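Local coordinates for capsid protein (Pseudomonas phage PP7, PDB 2QUD) that assembles as dimers into a T=3 icosahedral capsid, binds RNA packaging signals in the phage genome and represses translation of the viral replicase, at residues Ala15-Thr20 / Gly40-Thr45; Asp27-Glu32 / Leu44-Arg49; Ala56-Leu61 / Ser83-Ile88; Asp64-Val69 / Arg77-Trp82. All blocks are in the same frame, centred on the assembly; numbering follows the deposited sequence. Where two conformers were deposited one is given.

Contact 1 (Ala15-Thr20 / Gly40-Thr45)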
loop_
_atom_site.group_PDB
_atom_site.type_symbol
_atom_site.label_atom_id
_atom_site.label_comp_id
_atom_site.label_asym_id
_atom_site.label_seq_id
_atom_site.Cartn_x
_atom_site.Cartn_y
_atom_site.Cartn_z
ATOM N N ALA A 15 13.305 -15.875 -4.156
ATOM C CA ALA A 15 13.818 -14.727 -4.933
ATOM C C ALA A 15 13.816 -13.428 -4.120
ATOM O O ALA A 15 12.973 -13.262 -3.266
ATOM C CB ALA A 15 13.011 -14.516 -6.194
ATOM N N THR A 16 14.784 -12.551 -4.382
ATOM C CA THR A 16 14.891 -11.280 -3.665
ATOM C C THR A 16 15.148 -10.171 -4.663
ATOM O O THR A 16 15.766 -10.391 -5.715
ATOM C CB THR A 16 15.971 -11.286 -2.560
ATOM O OG1 THR A 16 17.238 -11.562 -3.157
ATOM C CG2 THR A 16 15.639 -12.340 -1.439
ATOM N N ARG A 17 14.609 -8.987 -4.334
ATOM C CA ARG A 17 14.752 -7.747 -5.103
ATOM C C ARG A 17 15.266 -6.727 -4.105
ATOM O O ARG A 17 14.612 -6.461 -3.092
ATOM C CB ARG A 17 13.378 -7.301 -5.650
ATOM C CG ARG A 17 12.652 -8.339 -6.529
ATOM C CD ARG A 17 13.301 -8.504 -7.856
ATOM N NE ARG A 17 13.142 -7.314 -8.695
ATOM C CZ ARG A 17 12.064 -7.011 -9.420
ATOM N NH1 ARG A 17 11.004 -7.787 -9.451
ATOM N NH2 ARG A 17 12.053 -5.890 -10.124
ATOM N N THR A 18 16.451 -6.162 -4.370
ATOM C CA THR A 18 17.077 -5.229 -3.433
ATOM C C THR A 18 16.931 -3.815 -3.978
ATOM O O THR A 18 17.348 -3.562 -5.087
ATOM C CB THR A 18 18.566 -5.560 -3.229
ATOM O OG1 THR A 18 18.678 -6.894 -2.721
ATOM C CG2 THR A 18 19.246 -4.545 -2.297
ATOM N N LEU A 19 16.384 -2.918 -3.164
ATOM C CA LEU A 19 16.259 -1.513 -3.512
ATOM C C LEU A 19 17.197 -0.705 -2.642
ATOM O O LEU A 19 17.126 -0.761 -1.414
ATOM C CB LEU A 19 14.836 -1.021 -3.338
ATOM C CG LEU A 19 13.863 -1.532 -4.400
ATOM C CD1 LEU A 19 13.066 -2.713 -3.863
ATOM C CD2 LEU A 19 12.976 -0.389 -4.808
ATOM N N THR A 20 18.043 0.080 -3.303
ATOM C CA THR A 20 19.133 0.844 -2.679
ATOM C C THR A 20 18.813 2.312 -2.628
ATOM O O THR A 20 18.349 2.877 -3.615
ATOM C CB THR A 20 20.443 0.638 -3.492
ATOM O OG1 THR A 20 20.736 -0.772 -3.532
ATOM C CG2 THR A 20 21.575 1.355 -2.874
ATOM N N GLY A 40 13.996 2.918 -16.351
ATOM C CA GLY A 40 13.049 1.871 -16.055
ATOM C C GLY A 40 13.302 1.095 -14.783
ATOM O O GLY A 40 12.564 0.156 -14.505
ATOM N N ARG A 41 14.338 1.457 -14.018
ATOM C CA ARG A 41 14.601 0.774 -12.745
ATOM C C ARG A 41 13.420 1.011 -11.805
ATOM O O ARG A 41 12.898 2.132 -11.709
ATOM C CB ARG A 41 15.881 1.217 -12.045
ATOM C CG ARG A 41 17.127 0.768 -12.767
ATOM C CD ARG A 41 18.381 1.311 -12.162
ATOM N NE ARG A 41 19.551 0.653 -12.732
ATOM C CZ ARG A 41 20.804 0.799 -12.316
ATOM N NH1 ARG A 41 21.097 1.609 -11.317
ATOM N NH2 ARG A 41 21.781 0.084 -12.881
ATOM N N LEU A 42 13.067 -0.063 -11.110
ATOM C CA LEU A 42 12.056 -0.023 -10.033
ATOM C C LEU A 42 12.479 1.010 -9.010
ATOM O O LEU A 42 13.646 1.037 -8.615
ATOM C CB LEU A 42 11.954 -1.383 -9.370
ATOM C CG LEU A 42 10.885 -1.550 -8.286
ATOM C CD1 LEU A 42 9.465 -1.394 -8.892
ATOM C CD2 LEU A 42 11.071 -2.913 -7.642
ATOM N N ARG A 43 11.515 1.861 -8.611
ATOM C CA ARG A 43 11.704 2.988 -7.712
ATOM C C ARG A 43 10.714 2.937 -6.542
ATOM O O ARG A 43 9.544 2.665 -6.770
ATOM C CB ARG A 43 11.426 4.294 -8.464
ATOM C CG ARG A 43 12.153 5.520 -7.918
ATOM C CD ARG A 43 13.431 5.797 -8.717
ATOM N NE ARG A 43 13.705 7.226 -8.872
ATOM C CZ ARG A 43 14.604 7.752 -9.708
ATOM N NH1 ARG A 43 14.754 9.071 -9.753
ATOM N NH2 ARG A 43 15.364 6.989 -10.494
ATOM N N LEU A 44 11.193 3.265 -5.346
ATOM C CA LEU A 44 10.346 3.444 -4.167
ATOM C C LEU A 44 10.690 4.789 -3.566
ATOM O O LEU A 44 11.835 5.040 -3.214
ATOM C CB LEU A 44 10.609 2.351 -3.124
ATOM C CG LEU A 44 9.822 2.478 -1.789
ATOM C CD1 LEU A 44 8.282 2.433 -2.023
ATOM C CD2 LEU A 44 10.261 1.413 -0.789
ATOM N N THR A 45 9.685 5.659 -3.453
ATOM C CA THR A 45 9.854 6.946 -2.827
ATOM C C THR A 45 9.116 6.895 -1.499
ATOM O O THR A 45 7.980 6.401 -1.440
ATOM C CB THR A 45 9.289 8.040 -3.753
ATOM O OG1 THR A 45 9.954 7.973 -5.018
ATOM C CG2 THR A 45 9.443 9.451 -3.120
#

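Contact 2 (Asp27-Glu32 / Leu44-Arg49). With GOL (glycerol), chain C.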
loop_
_atom_site.group_PDB
_atom_site.type_symbol
_atom_site.label_atom_id
_atom_site.label_comp_id
_atom_site.label_asym_id
_atom_site.label_seq_id
_atom_site.Cartn_x
_atom_site.Cartn_y
_atom_site.Cartn_z
ATOM N N ASP A 27 12.855 16.231 2.436
ATOM C CA ASP A 27 11.497 15.943 1.960
ATOM C C ASP A 27 11.215 14.482 1.646
ATOM O O ASP A 27 10.092 14.048 1.803
ATOM C CB ASP A 27 11.161 16.787 0.745
ATOM C CG ASP A 27 10.980 18.265 1.078
ATOM O OD1 ASP A 27 10.619 18.673 2.226
ATOM O OD2 ASP A 27 11.159 19.038 0.137
ATOM N N ARG A 28 12.187 13.723 1.173
ATOM C CA ARG A 28 11.897 12.335 0.850
ATOM C C ARG A 28 13.126 11.467 0.728
ATOM O O ARG A 28 14.253 11.976 0.577
ATOM C CB ARG A 28 11.121 12.250 -0.456
ATOM C CG ARG A 28 11.896 12.694 -1.664
ATOM C CD ARG A 28 11.034 12.910 -2.909
ATOM N NE ARG A 28 9.917 13.831 -2.694
ATOM C CZ ARG A 28 10.041 15.158 -2.581
ATOM N NH1 ARG A 28 11.223 15.776 -2.629
ATOM N NH2 ARG A 28 8.961 15.893 -2.404
ATOM N N GLN A 29 12.913 10.154 0.759
ATOM C CA GLN A 29 13.906 9.191 0.356
ATOM C C GLN A 29 13.492 8.585 -0.965
ATOM O O GLN A 29 12.314 8.446 -1.231
ATOM C CB GLN A 29 14.035 8.059 1.370
ATOM C CG GLN A 29 14.463 8.490 2.717
ATOM C CD GLN A 29 14.161 7.443 3.749
ATOM O OE1 GLN A 29 13.071 7.445 4.329
ATOM N NE2 GLN A 29 15.079 6.496 3.921
ATOM N N ILE A 30 14.475 8.190 -1.774
ATOM C CA ILE A 30 14.244 7.455 -3.016
ATOM C C ILE A 30 15.162 6.253 -2.990
ATOM O O ILE A 30 16.374 6.402 -2.695
ATOM C CB ILE A 30 14.489 8.301 -4.292
ATOM C CG1 ILE A 30 13.642 9.575 -4.262
ATOM C CG2 ILE A 30 14.139 7.485 -5.528
ATOM C CD1 ILE A 30 13.814 10.391 -5.499
ATOM N N PHE A 31 14.592 5.099 -3.271
ATOM C CA PHE A 31 15.312 3.841 -3.366
ATOM C C PHE A 31 15.146 3.345 -4.807
ATOM O O PHE A 31 14.057 3.508 -5.400
ATOM C CB PHE A 31 14.771 2.746 -2.435
ATOM C CG PHE A 31 14.941 3.031 -0.942
ATOM C CD1 PHE A 31 14.115 3.995 -0.322
ATOM C CD2 PHE A 31 15.895 2.376 -0.178
ATOM C CE1 PHE A 31 14.267 4.264 1.030
ATOM C CE2 PHE A 31 16.045 2.652 1.160
ATOM C CZ PHE A 31 15.226 3.559 1.764
ATOM N N GLU A 32 16.184 2.741 -5.382
ATOM C CA GLU A 32 16.086 2.195 -6.720
ATOM C C GLU A 32 16.708 0.801 -6.766
ATOM O O GLU A 32 17.695 0.554 -6.070
ATOM C CB GLU A 32 16.794 3.153 -7.685
ATOM C CG GLU A 32 17.245 2.613 -8.973
ATOM C CD GLU A 32 17.995 3.657 -9.742
ATOM O OE1 GLU A 32 19.261 3.576 -9.814
ATOM O OE2 GLU A 32 17.280 4.540 -10.245
ATOM N N LEU A 44 11.193 3.265 -5.346
ATOM C CA LEU A 44 10.346 3.444 -4.167
ATOM C C LEU A 44 10.690 4.789 -3.566
ATOM O O LEU A 44 11.835 5.040 -3.214
ATOM C CB LEU A 44 10.609 2.351 -3.124
ATOM C CG LEU A 44 9.822 2.478 -1.789
ATOM C CD1 LEU A 44 8.282 2.433 -2.023
ATOM C CD2 LEU A 44 10.261 1.413 -0.789
ATOM N N THR A 45 9.685 5.659 -3.453
ATOM C CA THR A 45 9.854 6.946 -2.827
ATOM C C THR A 45 9.116 6.895 -1.499
ATOM O O THR A 45 7.980 6.401 -1.440
ATOM C CB THR A 45 9.289 8.040 -3.753
ATOM O OG1 THR A 45 9.954 7.973 -5.018
ATOM C CG2 THR A 45 9.443 9.451 -3.120
ATOM N N ALA A 46 9.732 7.458 -0.460
ATOM C CA ALA A 46 9.178 7.415 0.886
ATOM C C ALA A 46 9.308 8.771 1.599
ATOM O O ALA A 46 10.319 9.444 1.494
ATOM C CB ALA A 46 9.840 6.310 1.686
ATOM N N SER A 47 8.239 9.170 2.279
ATOM C CA SER A 47 8.275 10.381 3.104
ATOM C C SER A 47 7.503 10.145 4.389
ATOM O O SER A 47 6.629 9.294 4.457
ATOM C CB SER A 47 7.744 11.615 2.393
ATOM O OG SER A 47 6.393 11.491 2.077
ATOM N N LEU A 48 7.861 10.927 5.394
ATOM C CA LEU A 48 7.256 10.864 6.703
ATOM C C LEU A 48 7.199 12.310 7.182
ATOM O O LEU A 48 8.251 12.936 7.343
ATOM C CB LEU A 48 8.112 10.025 7.625
ATOM C CG LEU A 48 7.767 9.939 9.116
ATOM C CD1 LEU A 48 6.295 9.610 9.333
ATOM C CD2 LEU A 48 8.716 8.897 9.767
ATOM N N ARG A 49 6.005 12.872 7.336
ATOM C CA ARG A 49 5.896 14.273 7.784
ATOM C C ARG A 49 4.762 14.453 8.788
ATOM O O ARG A 49 3.678 13.866 8.631
ATOM C CB ARG A 49 5.719 15.213 6.576
ATOM C CG ARG A 49 4.461 14.958 5.733
ATOM C CD ARG A 49 4.470 15.741 4.403
ATOM N NE ARG A 49 5.252 15.097 3.328
ATOM C CZ ARG A 49 6.379 15.560 2.759
ATOM N NH1 ARG A 49 6.944 16.719 3.113
ATOM N NH2 ARG A 49 6.963 14.845 1.792
HETATM C C1 GOL C . 11.489 12.133 4.399
HETATM O O1 GOL C . 10.203 12.488 4.859
HETATM C C2 GOL C . 12.311 11.334 5.411
HETATM O O2 GOL C . 12.551 12.126 6.554
HETATM C C3 GOL C . 11.739 9.982 5.847
HETATM O O3 GOL C . 11.039 9.321 4.810
#

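Contact 3 (Ala56-Leu61 / Ser83-Ile88)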
loop_
_atom_site.group_PDB
_atom_site.type_symbol
_atom_site.label_atom_id
_atom_site.label_comp_id
_atom_site.label_asym_id
_atom_site.label_seq_id
_atom_site.Cartn_x
_atom_site.Cartn_y
_atom_site.Cartn_z
ATOM N N ALA A 56 -0.585 14.319 14.212
ATOM C CA ALA A 56 -0.558 13.101 13.417
ATOM C C ALA A 56 0.670 13.138 12.539
ATOM O O ALA A 56 1.317 14.164 12.350
ATOM C CB ALA A 56 -1.785 12.980 12.570
ATOM N N TYR A 57 0.983 11.977 12.023
ATOM C CA TYR A 57 2.044 11.794 11.030
ATOM C C TYR A 57 1.444 11.195 9.765
ATOM O O TYR A 57 0.452 10.477 9.835
ATOM C CB TYR A 57 3.113 10.834 11.556
ATOM C CG TYR A 57 3.794 11.314 12.812
ATOM C CD1 TYR A 57 4.975 12.035 12.749
ATOM C CD2 TYR A 57 3.237 11.092 14.055
ATOM C CE1 TYR A 57 5.582 12.508 13.910
ATOM C CE2 TYR A 57 3.839 11.548 15.224
ATOM C CZ TYR A 57 5.012 12.259 15.142
ATOM O OH TYR A 57 5.610 12.711 16.288
ATOM N N ARG A 58 2.049 11.525 8.629
ATOM C CA ARG A 58 1.613 11.061 7.334
ATOM C C ARG A 58 2.810 10.346 6.721
ATOM O O ARG A 58 3.884 10.956 6.534
ATOM C CB ARG A 58 1.118 12.179 6.434
ATOM C CG ARG A 58 -0.178 12.832 6.924
ATOM C CD ARG A 58 -1.397 11.935 6.707
ATOM N NE ARG A 58 -1.859 11.963 5.317
ATOM C CZ ARG A 58 -2.744 12.824 4.821
ATOM N NH1 ARG A 58 -3.082 12.725 3.541
ATOM N NH2 ARG A 58 -3.283 13.794 5.569
ATOM N N VAL A 59 2.651 9.041 6.479
ATOM C CA VAL A 59 3.630 8.229 5.746
ATOM C C VAL A 59 3.164 8.088 4.317
ATOM O O VAL A 59 2.014 7.718 4.065
ATOM C CB VAL A 59 3.750 6.806 6.336
ATOM C CG1 VAL A 59 4.617 5.928 5.443
ATOM C CG2 VAL A 59 4.277 6.831 7.755
ATOM N N ASN A 60 4.025 8.438 3.362
ATOM C CA ASN A 60 3.732 8.207 1.966
ATOM C C ASN A 60 4.781 7.280 1.391
ATOM O O ASN A 60 5.968 7.501 1.608
ATOM C CB ASN A 60 3.677 9.514 1.187
ATOM C CG ASN A 60 2.460 10.330 1.523
ATOM O OD1 ASN A 60 2.486 11.165 2.420
ATOM N ND2 ASN A 60 1.358 10.057 0.836
ATOM N N LEU A 61 4.336 6.220 0.719
ATOM C CA LEU A 61 5.222 5.334 -0.006
ATOM C C LEU A 61 4.701 5.268 -1.423
ATOM O O LEU A 61 3.514 5.102 -1.620
ATOM C CB LEU A 61 5.176 3.932 0.577
ATOM C CG LEU A 61 5.514 3.735 2.072
ATOM C CD1 LEU A 61 5.366 2.236 2.529
ATOM C CD2 LEU A 61 6.923 4.293 2.336
ATOM N N SER A 83 0.769 3.442 -4.550
ATOM C CA SER A 83 1.156 4.328 -3.476
ATOM C C SER A 83 0.312 4.087 -2.225
ATOM O O SER A 83 -0.811 3.618 -2.288
ATOM C CB SER A 83 1.104 5.793 -3.912
ATOM O OG SER A 83 -0.197 6.141 -4.303
ATOM N N HIS A 84 0.918 4.403 -1.096
ATOM C CA HIS A 84 0.362 4.248 0.246
ATOM C C HIS A 84 0.342 5.584 0.924
ATOM O O HIS A 84 1.290 6.351 0.829
ATOM C CB HIS A 84 1.210 3.279 1.079
ATOM C CG HIS A 84 1.422 1.967 0.415
ATOM N ND1 HIS A 84 0.699 0.834 0.726
ATOM C CD2 HIS A 84 2.257 1.622 -0.587
ATOM C CE1 HIS A 84 1.092 -0.155 -0.060
ATOM N NE2 HIS A 84 2.037 0.297 -0.869
ATOM N N ASP A 85 -0.743 5.855 1.649
ATOM C CA ASP A 85 -0.868 7.073 2.433
ATOM C C ASP A 85 -1.390 6.592 3.783
ATOM O O ASP A 85 -2.519 6.132 3.886
ATOM C CB ASP A 85 -1.830 8.019 1.756
ATOM C CG ASP A 85 -1.842 9.399 2.372
ATOM O OD1 ASP A 85 -1.917 10.349 1.577
ATOM O OD2 ASP A 85 -1.785 9.553 3.607
ATOM N N VAL A 86 -0.558 6.714 4.809
ATOM C CA VAL A 86 -0.873 6.180 6.139
ATOM C C VAL A 86 -0.925 7.361 7.120
ATOM O O VAL A 86 0.019 8.153 7.228
ATOM C CB VAL A 86 0.159 5.105 6.624
ATOM C CG1 VAL A 86 -0.378 4.340 7.846
ATOM C CG2 VAL A 86 0.597 4.126 5.494
ATOM N N THR A 87 -2.032 7.439 7.852
ATOM C CA THR A 87 -2.263 8.469 8.853
ATOM C C THR A 87 -2.140 7.784 10.213
ATOM O O THR A 87 -2.948 6.899 10.541
ATOM C CB THR A 87 -3.641 9.129 8.728
ATOM O OG1 THR A 87 -3.722 9.826 7.484
ATOM C CG2 THR A 87 -3.874 10.118 9.849
ATOM N N ILE A 88 -1.120 8.224 10.956
ATOM C CA ILE A 88 -0.784 7.687 12.264
ATOM C C ILE A 88 -0.944 8.806 13.284
ATOM O O ILE A 88 -0.353 9.873 13.164
ATOM C CB ILE A 88 0.643 7.087 12.283
ATOM C CG1 ILE A 88 0.725 5.860 11.350
ATOM C CG2 ILE A 88 1.048 6.700 13.707
ATOM C CD1 ILE A 88 -0.108 4.667 11.792
HETATM O O HOH W 1 1.244 8.264 -1.118
#

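Contact 4 (Asp64-Val69 / Arg77-Trp82)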
loop_
_atom_site.group_PDB
_atom_site.type_symbol
_atom_site.label_atom_id
_atom_site.label_comp_id
_atom_site.label_asym_id
_atom_site.label_seq_id
_atom_site.Cartn_x
_atom_site.Cartn_y
_atom_site.Cartn_z
ATOM N N ASP A 64 7.010 2.845 -8.008
ATOM C CA ASP A 64 6.917 3.138 -9.434
ATOM C C ASP A 64 7.573 1.985 -10.173
ATOM O O ASP A 64 8.772 1.736 -9.990
ATOM C CB ASP A 64 7.636 4.447 -9.785
ATOM C CG ASP A 64 6.915 5.694 -9.296
ATOM O OD1 ASP A 64 5.674 5.744 -9.350
ATOM O OD2 ASP A 64 7.630 6.657 -8.922
ATOM N N GLN A 65 6.789 1.290 -11.011
ATOM C CA GLN A 65 7.309 0.200 -11.830
ATOM C C GLN A 65 7.158 0.584 -13.315
ATOM O O GLN A 65 6.062 0.558 -13.860
ATOM C CB GLN A 65 6.603 -1.110 -11.514
ATOM C CG GLN A 65 7.186 -2.294 -12.228
ATOM C CD GLN A 65 6.399 -3.549 -12.027
ATOM O OE1 GLN A 65 6.844 -4.456 -11.326
ATOM N NE2 GLN A 65 5.198 -3.613 -12.633
ATOM N N ALA A 66 8.267 0.987 -13.933
ATOM C CA ALA A 66 8.274 1.332 -15.343
ATOM C C ALA A 66 8.359 0.048 -16.134
ATOM O O ALA A 66 8.973 -0.926 -15.703
ATOM C CB ALA A 66 9.461 2.256 -15.689
ATOM N N ASP A 67 7.765 0.067 -17.328
ATOM C CA ASP A 67 7.872 -1.033 -18.256
ATOM C C ASP A 67 8.713 -0.571 -19.440
ATOM O O ASP A 67 8.427 0.473 -20.017
ATOM C CB ASP A 67 6.497 -1.457 -18.739
ATOM C CG ASP A 67 6.497 -2.857 -19.263
ATOM O OD1 ASP A 67 6.441 -3.789 -18.444
ATOM O OD2 ASP A 67 6.570 -3.030 -20.491
ATOM N N VAL A 68 9.735 -1.350 -19.791
ATOM C CA VAL A 68 10.704 -0.938 -20.796
ATOM C C VAL A 68 10.586 -1.792 -22.043
ATOM O O VAL A 68 10.492 -3.014 -21.945
ATOM C CB VAL A 68 12.138 -0.995 -20.240
ATOM C CG1 VAL A 68 13.158 -0.741 -21.338
ATOM C CG2 VAL A 68 12.272 0.013 -19.104
ATOM N N VAL A 69 10.590 -1.121 -23.200
ATOM C CA VAL A 69 10.549 -1.759 -24.511
ATOM C C VAL A 69 11.710 -2.766 -24.610
ATOM O O VAL A 69 12.848 -2.429 -24.270
ATOM C CB VAL A 69 10.628 -0.697 -25.653
ATOM C CG1 VAL A 69 10.620 -1.365 -27.030
ATOM C CG2 VAL A 69 9.481 0.323 -25.540
ATOM N N ARG A 77 7.996 2.533 -21.717
ATOM C CA ARG A 77 6.727 2.397 -22.430
ATOM C C ARG A 77 5.561 2.931 -21.571
ATOM O O ARG A 77 4.731 3.720 -22.025
ATOM C CB ARG A 77 6.523 0.912 -22.737
ATOM C CG ARG A 77 5.486 0.596 -23.781
ATOM C CD ARG A 77 5.076 -0.865 -23.707
ATOM N NE ARG A 77 6.210 -1.782 -23.813
ATOM C CZ ARG A 77 6.163 -3.095 -23.568
ATOM N NH1 ARG A 77 5.034 -3.697 -23.187
ATOM N NH2 ARG A 77 7.270 -3.822 -23.699
ATOM N N TYR A 78 5.495 2.479 -20.326
ATOM C CA TYR A 78 4.469 2.954 -19.384
ATOM C C TYR A 78 4.987 2.709 -17.985
ATOM O O TYR A 78 5.935 1.920 -17.800
ATOM C CB TYR A 78 3.090 2.275 -19.583
ATOM C CG TYR A 78 3.082 0.765 -19.499
ATOM C CD1 TYR A 78 3.057 0.109 -18.274
ATOM C CD2 TYR A 78 3.094 -0.017 -20.647
ATOM C CE1 TYR A 78 3.081 -1.288 -18.199
ATOM C CE2 TYR A 78 3.107 -1.417 -20.575
ATOM C CZ TYR A 78 3.105 -2.038 -19.347
ATOM O OH TYR A 78 3.106 -3.416 -19.285
ATOM N N THR A 79 4.354 3.379 -17.026
ATOM C CA THR A 79 4.709 3.254 -15.619
ATOM C C THR A 79 3.429 2.991 -14.844
ATOM O O THR A 79 2.429 3.690 -14.997
ATOM C CB THR A 79 5.417 4.501 -15.066
ATOM O OG1 THR A 79 6.568 4.789 -15.880
ATOM C CG2 THR A 79 5.867 4.274 -13.582
ATOM N N GLN A 80 3.483 1.970 -14.011
ATOM C CA GLN A 80 2.409 1.693 -13.076
ATOM C C GLN A 80 2.871 1.968 -11.657
ATOM O O GLN A 80 4.069 1.893 -11.353
ATOM C CB GLN A 80 1.966 0.267 -13.252
ATOM C CG GLN A 80 1.405 0.068 -14.656
ATOM C CD GLN A 80 0.806 -1.293 -14.845
ATOM O OE1 GLN A 80 -0.374 -1.404 -15.083
ATOM N NE2 GLN A 80 1.624 -2.334 -14.764
ATOM N N VAL A 81 1.913 2.321 -10.803
ATOM C CA VAL A 81 2.207 2.905 -9.510
ATOM C C VAL A 81 1.322 2.262 -8.438
ATOM O O VAL A 81 0.133 2.040 -8.668
ATOM C CB VAL A 81 1.948 4.429 -9.511
ATOM C CG1 VAL A 81 2.468 5.023 -8.250
ATOM C CG2 VAL A 81 2.604 5.117 -10.737
ATOM N N TRP A 82 1.900 1.956 -7.287
ATOM C CA TRP A 82 1.120 1.673 -6.097
ATOM C C TRP A 82 1.598 2.489 -4.938
ATOM O O TRP A 82 2.664 2.289 -4.441
ATOM C CB TRP A 82 1.147 0.192 -5.782
ATOM C CG TRP A 82 0.187 -0.315 -4.742
ATOM C CD1 TRP A 82 -0.205 0.304 -3.597
ATOM C CD2 TRP A 82 -0.468 -1.574 -4.751
ATOM N NE1 TRP A 82 -1.057 -0.481 -2.909
ATOM C CE2 TRP A 82 -1.233 -1.651 -3.587
ATOM C CE3 TRP A 82 -0.457 -2.659 -5.615
ATOM C CZ2 TRP A 82 -1.994 -2.763 -3.290
ATOM C CZ3 TRP A 82 -1.193 -3.717 -5.332
ATOM C CH2 TRP A 82 -1.973 -3.779 -4.196
HETATM O O HOH W 2 4.633 -1.520 -14.877
#

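Contact 1 (Ala15-Thr20 / Gly40-Thr45)
L19 and L42 bury the largest areas of this contact, and L19, in one of its two modelled conformers, is the side chain that reaches across. From CB, which meets nothing of 40-45 closely, it runs to CG, set anti to the carbonyl carbon and beside the backbone N (chi1 -73°). At CG it forks. L19 CD1 turns toward the tip of L42, 4.3 Å from L42 CD2. L19 CD2 reaches between L42 and L44, lying 4.2 Å from L42 CG, 4.0 Å from L44 CB and, over backbone, 4.1 Å from L42 O. L19 and L44 cross at about a right angle, so a branch tip meets the base of the leucine opposite it. R17 adds a smaller touch, its NH2 4.0 Å from L42 CD2, while its NE is held by a salt bridge to E33. R43, an RNA-binding residue, turns the other way and is salt-bridged to E32. L103 of the second subunit packs on R17 and L42, and L123 of that subunit on L44. Strand 29-32 runs between 15-24 and 43-50, so they meet through side chains; with no polar bond joining the two segments, the cohesion is apolar and undirected.

Contact 2 (Asp27-Glu32 / Leu44-Arg49)
Four main-chain bonds join these strands, all close to linear and all lying in the plane of the accepting carbonyl. Q29 and A46 form one hydrogen-bonded pair: Q29 N gives to A46 O at 2.8 Å, and A46 N returns the bond to Q29 O at 2.9 Å. F31 and L44 repeat the scheme two residues on, with F31 N to L44 O at 2.8 Å and L44 N to F31 O. Between them, I30 and T45 are a non-hydrogen-bonded pair whose amides serve the flanking strands, I30 bonding to I22 and Q23, and T45 to K62. Paired this way at 159° between strand directions, 29-32 and 43-50 are the arms of an antiparallel beta hairpin within the larger sheet. Its carbonyls also take CA-H...O contacts, as from I30 CA to L44 O at 3.4 Å. L44 O lies at the edge of the F31 ring, in its plane. F31 CB is 4.2 Å from L44 CB, on the face where L123 and G124 of the second subunit pack. The Q29 side chain, extended beyond CG, has both amide atoms engaged: OE1 accepts from glycerol O3 at 2.8 Å, and NE2 bonds to E21 and to the L123 carbonyl of the second subunit. That glycerol, probably a crystallisation additive, also accepts the L48 N-H through O1 at 2.9 Å. At the open end RNA-binding R49, bent at chi3, reaches back with NH2 to D27 O in a weak bond of 3.2 Å and 121° at the hydrogen.

Contact 3 (Ala56-Leu61 / Ser83-Ile88)
Backbone hydrogen bonds come first: Y57 with I88, V59 with V86 and L61 with H84 are antiparallel hydrogen-bonded pairs, each closed by two N-H...O bonds. The shortest are Y57 N to I88 O and H84 N to L61 O, both 2.7 Å. Charge comes next, on the face of R58, N60, D85 and T87. R58, bent at chi2 and chi3, grips the D85 carboxylate side-on: NE meets OD2 at 3.0 Å and NH1 meets OD1 at 3.3 Å, each through the syn lone pair. The second bond is nearly straight (175°), although the two planes are turned 39° apart. N60 ND2 adds a weak bond to D85 OD1, and a water accepts from N60 ND2 at 2.7 Å while donating to H84 O. R58 CD lies 3.2 Å from T87 OG1; both residues bind RNA, so the salt bridge lies on the RNA-binding face. On the other face V59 CB makes an apolar contact with V86 CB at 4.0 Å, and L61 CB packs against the H84 imidazole. There helix 94-109 touches V86 and I88, and L116 and L120 of the second subunit cover V59 and Y57. Within the sheet, strand 43-50 flanks 56-61, and 83-87 pairs antiparallel with a strand of the second subunit.

Contact 4 (Asp64-Val69 / Arg77-Trp82)
Two flat groups share one aspartate. Over one face of the Y78 ring lies D67, its CB 3.6 Å from the ring centroid and 17° off the normal, a CH-pi contact displaced toward the rim; the carboxylate follows with its plane only 3° from that of the ring, so the two are stacked. Over one face of the R77 guanidinium lies D67 OD2, 3.1 Å above the plane and over its centre, while V69 CA sits at the edge. The resulting salt bridge, D67 OD2 to R77 NH1 at 3.2 Å, is purely electrostatic, for no N-H points at the oxygen; R77 is also poorly ordered. Both R77 and Y78 face D67, which makes a classic beta bulge: Y78 O accepts D67 N at 2.6 Å, and R77 N gives to D67 O at 2.7 Å. Past the bulge the ladder is regular, Q65 and Q80 exchanging two backbone bonds, of which Q65 N to Q80 O is nearly along the carbonyl axis. A water donates to Q65 O at 2.7 Å and accepts from the NE2 atoms of both glutamines. On the opposite face, that of A66 and T79, RNA-binding D64 and V81 lie side by side, D64 OD1 3.4 Å from V81 CG2. The contact lies at the turn end of the hairpin of 56-68 and 76-89. Q65, Y78 and Q80 bond to S99, S96 and V89 of the second subunit, and V81 and W82 pair antiparallel with a strand of that chain; W82 packs against helix 111-119 of its own.

In the fold
All four contacts belong to one antiparallel sheet. Contacts 1 and 2 share L44 and T45 and lie 13 Å apart between centres; R41 NH1 to E32 OE1, a salt bridge of 3.1 Å, ties them. Strand 43-50 then passes to 56-68: R43 O and D64 N, 2.8 Å apart, link contact 1 to contact 4, and S47 N and N60 O, 2.9 Å apart, link contact 2 to contact 3. Contacts 3 and 4 are the two ends of a single hairpin, centres about 23 Å apart, contact 4 nested inside contact 3. All four contacts contribute RNA-binding residues: R43 and D64 approach within about 4 Å by side chains, as do R49 and R58. All four also touch the second subunit.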